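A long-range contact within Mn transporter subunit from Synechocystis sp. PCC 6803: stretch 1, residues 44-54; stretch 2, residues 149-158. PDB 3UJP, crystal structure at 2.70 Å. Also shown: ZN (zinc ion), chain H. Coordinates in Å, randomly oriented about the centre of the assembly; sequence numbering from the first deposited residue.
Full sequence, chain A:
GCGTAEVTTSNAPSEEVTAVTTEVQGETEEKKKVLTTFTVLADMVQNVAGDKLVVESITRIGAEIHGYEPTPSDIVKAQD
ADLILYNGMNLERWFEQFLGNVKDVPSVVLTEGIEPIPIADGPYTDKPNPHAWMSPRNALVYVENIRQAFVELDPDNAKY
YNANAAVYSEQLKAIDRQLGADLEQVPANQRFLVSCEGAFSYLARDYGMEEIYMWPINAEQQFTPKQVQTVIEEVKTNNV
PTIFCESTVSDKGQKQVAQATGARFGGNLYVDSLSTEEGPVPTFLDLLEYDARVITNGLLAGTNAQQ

Stretch 1 (44-54) MVQNVAGDKLV
Stretch 2 (149-158) AFVELDPDNA

Two segments far apart in the chain pack here mainly through apolar side chains; no hydrogen bond crosses between them. Stretch 1 is helical from Met-44 to Ala-49, and stretch 2 from Ala-149 to Leu-153; both helices begin earlier in the chain. Their axes cross at -52° and come no closer than 11.8 Å, so side chains must fill the gap. CA atoms pair as Ala-49 with Phe-150 (7.7 Å), Lys-52 with Asn-157 (7.3 Å) and Leu-53 with Asp-154 (8.7 Å). The N-to-C directions of the two helices are 52° apart, nearer parallel than antiparallel.

Stretch 1 leaves its helix at Gly-50, with phi/psi 80/-148. At these angles a CB would be jammed against the carbonyl O of Ala-49, which calls for glycine. A type II' turn runs from Ala-49 to Lys-52, with Lys-52 N donating to Ala-49 O at 3.3 Å. Leu-53 then extends, at -122/174. In stretch 2, Asp-154 leaves the helix at -132/75, while Asp-154 N still bonds to Phe-150 O at 2.7 Å.

Phe-150 is the centre of the contact. Its CB points toward stretch 1, and chi1 -76° (m) with chi2 10° sets the ring among Val-45, Val-48, Ala-49 and Leu-53. Leu-53 is m, t (-57°, -174°). This places Leu-53 CD1 over one ring face, 3.6 Å from the Phe-150 centroid and 3° off the normal, a CH-pi contact. Val-45 O lies near the ring plane, at the edge, 4.1 Å from Phe-150 CE2. Ala-49 CB sits obliquely, 3.3 Å from Phe-150 CE2; this is a tight approach. Val-48 is t (171°), with Val-48 CG1 4.0 Å from Phe-150 CD2. Val-45 is m (-51°), with Val-45 CB 4.1 Å from Phe-150 CZ.

Leu-53 CD1 also meets Leu-153 CD2 at 4.2 Å; Leu-153 is t, p (-171°, 70°). Leu-53 CD2 lies 3.8 Å from Asp-154 OD2.

Asp-154 is t (-162°, chi2 -15°). Asp-154 OD2 accepts a weak hydrogen bond from Asn-157 ND2 at 3.0 Å, with Asn-157 at chi1 -64° (m), chi2 -42°. Lys-52 CD packs 4.1 Å from Asn-157 CG. Lys-52 starts toward stretch 2, but its m, m, t, m chain (-58°, -55°, 175°, -57°) leads the end away. There Lys-52 NZ forms a salt bridge with Asp-51 OD1 at 3.0 Å. Asp-51, at chi1 45° (p), chi2 35°, also binds the zinc ion ZN through Asp-51 OD2 at 2.5 Å.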

# COMPACT_ATOMS: atom_id res chain seq x y z
N MET A 44 13.35 1.56 -7.70
CA MET A 44 14.55 0.86 -7.21
C MET A 44 14.48 0.52 -5.73
O MET A 44 14.89 -0.57 -5.33
CB MET A 44 15.79 1.71 -7.40
CG MET A 44 16.08 2.08 -8.80
SD MET A 44 17.74 2.80 -8.93
CE MET A 44 18.67 1.77 -7.79
N VAL A 45 14.00 1.43 -4.88
CA VAL A 45 13.93 1.10 -3.47
C VAL A 45 12.72 0.21 -3.20
O VAL A 45 12.83 -0.77 -2.46
CB VAL A 45 13.93 2.33 -2.52
CG1 VAL A 45 15.09 3.26 -2.84
CG2 VAL A 45 12.63 3.08 -2.58
N GLN A 46 11.60 0.52 -3.83
CA GLN A 46 10.42 -0.33 -3.67
C GLN A 46 10.81 -1.77 -4.01
O GLN A 46 10.19 -2.72 -3.55
CB GLN A 46 9.23 0.17 -4.49
CG GLN A 46 8.14 -0.90 -4.75
CD GLN A 46 7.18 -1.16 -3.56
OE1 GLN A 46 7.59 -1.32 -2.40
NE2 GLN A 46 5.87 -1.22 -3.86
N ASN A 47 11.87 -1.92 -4.80
CA ASN A 47 12.30 -3.24 -5.19
C ASN A 47 13.18 -3.95 -4.18
O ASN A 47 13.28 -5.16 -4.22
CB ASN A 47 12.88 -3.27 -6.60
CG ASN A 47 11.87 -3.79 -7.62
OD1 ASN A 47 11.51 -4.97 -7.57
ND2 ASN A 47 11.38 -2.92 -8.51
N VAL A 48 13.78 -3.22 -3.24
CA VAL A 48 14.54 -3.83 -2.14
C VAL A 48 13.69 -3.99 -0.88
O VAL A 48 13.99 -4.80 0.00
CB VAL A 48 15.78 -3.01 -1.77
CG1 VAL A 48 16.41 -3.55 -0.49
CG2 VAL A 48 16.79 -2.98 -2.91
N ALA A 49 12.63 -3.20 -0.77
CA ALA A 49 11.86 -3.15 0.47
C ALA A 49 10.71 -4.16 0.48
O ALA A 49 10.43 -4.81 1.48
CB ALA A 49 11.33 -1.74 0.71
N GLY A 50 10.04 -4.32 -0.65
CA GLY A 50 9.01 -5.32 -0.72
C GLY A 50 7.81 -4.73 -0.08
O GLY A 50 7.59 -3.52 -0.17
N ASP A 51 7.02 -5.59 0.55
CA ASP A 51 5.87 -5.15 1.30
C ASP A 51 6.25 -4.86 2.75
O ASP A 51 5.37 -4.51 3.56
CB ASP A 51 4.68 -6.11 1.15
CG ASP A 51 5.07 -7.58 1.28
OD1 ASP A 51 5.98 -7.94 2.05
OD2 ASP A 51 4.42 -8.41 0.61
N LYS A 52 7.55 -4.96 3.06
CA LYS A 52 8.10 -4.62 4.39
C LYS A 52 8.20 -3.12 4.79
O LYS A 52 8.07 -2.81 5.97
CB LYS A 52 9.46 -5.27 4.62
CG LYS A 52 9.45 -6.76 4.50
CD LYS A 52 8.42 -7.37 5.44
CE LYS A 52 8.30 -8.87 5.26
NZ LYS A 52 7.94 -9.23 3.85
N LEU A 53 8.46 -2.21 3.84
CA LEU A 53 8.37 -0.76 4.06
C LEU A 53 7.38 -0.19 3.06
O LEU A 53 6.88 -0.89 2.17
CB LEU A 53 9.72 -0.07 3.84
CG LEU A 53 10.92 -0.54 4.67
CD1 LEU A 53 12.15 0.33 4.44
CD2 LEU A 53 10.60 -0.61 6.16
N VAL A 54 7.09 1.10 3.20
CA VAL A 54 6.16 1.73 2.28
C VAL A 54 6.84 2.91 1.62
O VAL A 54 7.05 3.96 2.23
CB VAL A 54 4.80 2.11 2.92
CG1 VAL A 54 4.89 2.19 4.43
CG2 VAL A 54 4.24 3.40 2.31
N ALA A 149 20.84 0.87 4.24
CA ALA A 149 20.04 1.93 4.84
C ALA A 149 18.83 1.33 5.51
O ALA A 149 18.37 1.85 6.53
CB ALA A 149 19.62 2.93 3.79
N PHE A 150 18.32 0.25 4.91
CA PHE A 150 17.10 -0.44 5.36
C PHE A 150 17.35 -1.41 6.52
O PHE A 150 16.46 -1.60 7.36
CB PHE A 150 16.47 -1.23 4.23
CG PHE A 150 15.74 -0.41 3.23
CD1 PHE A 150 15.83 0.95 3.24
CD2 PHE A 150 14.96 -1.02 2.28
CE1 PHE A 150 15.15 1.68 2.31
CE2 PHE A 150 14.28 -0.30 1.37
CZ PHE A 150 14.38 1.06 1.38
N VAL A 151 18.52 -2.05 6.55
CA VAL A 151 18.86 -2.96 7.65
C VAL A 151 19.01 -2.17 8.96
O VAL A 151 18.57 -2.64 10.02
CB VAL A 151 20.13 -3.78 7.38
CG1 VAL A 151 20.06 -4.41 6.02
CG2 VAL A 151 21.37 -2.90 7.50
N GLU A 152 19.63 -0.99 8.87
CA GLU A 152 19.74 -0.08 10.01
C GLU A 152 18.40 0.53 10.31
O GLU A 152 18.00 0.59 11.47
CB GLU A 152 20.75 1.02 9.73
CG GLU A 152 22.12 0.50 9.37
CD GLU A 152 23.04 1.62 8.93
OE1 GLU A 152 22.62 2.79 9.06
OE2 GLU A 152 24.17 1.35 8.46
N LEU A 153 17.68 0.97 9.28
CA LEU A 153 16.33 1.49 9.53
C LEU A 153 15.45 0.46 10.26
O LEU A 153 14.89 0.77 11.32
CB LEU A 153 15.62 1.96 8.25
CG LEU A 153 14.32 2.68 8.68
CD1 LEU A 153 14.63 4.03 9.37
CD2 LEU A 153 13.27 2.88 7.57
N ASP A 154 15.35 -0.74 9.69
CA ASP A 154 14.47 -1.82 10.17
C ASP A 154 15.21 -3.13 10.25
O ASP A 154 15.00 -4.01 9.42
CB ASP A 154 13.27 -2.00 9.23
CG ASP A 154 12.11 -2.78 9.88
OD1 ASP A 154 12.31 -3.41 10.95
OD2 ASP A 154 11.00 -2.74 9.30
N PRO A 155 16.06 -3.28 11.26
CA PRO A 155 16.90 -4.48 11.37
C PRO A 155 16.06 -5.74 11.60
O PRO A 155 16.55 -6.85 11.32
CB PRO A 155 17.76 -4.17 12.60
CG PRO A 155 16.92 -3.26 13.42
CD PRO A 155 16.19 -2.40 12.43
N ASP A 156 14.82 -5.59 12.08
CA ASP A 156 13.94 -6.73 12.29
C ASP A 156 13.79 -7.55 10.98
O ASP A 156 13.88 -8.78 10.98
CB ASP A 156 12.55 -6.28 12.80
CG ASP A 156 12.60 -5.67 14.21
OD1 ASP A 156 13.64 -5.78 14.89
OD2 ASP A 156 11.57 -5.09 14.63
N ASN A 157 13.59 -6.84 9.88
CA ASN A 157 13.30 -7.47 8.60
C ASN A 157 14.50 -7.61 7.67
O ASN A 157 14.34 -7.96 6.51
CB ASN A 157 12.19 -6.71 7.90
CG ASN A 157 10.90 -6.76 8.68
OD1 ASN A 157 10.52 -7.81 9.20
ND2 ASN A 157 10.23 -5.63 8.79
N ALA A 158 15.69 -7.35 8.19
CA ALA A 158 16.94 -7.48 7.44
C ALA A 158 16.91 -8.56 6.37
O ALA A 158 17.27 -8.30 5.21
CB ALA A 158 18.10 -7.76 8.39
ZN ZN H . 5.38 -10.45 1.65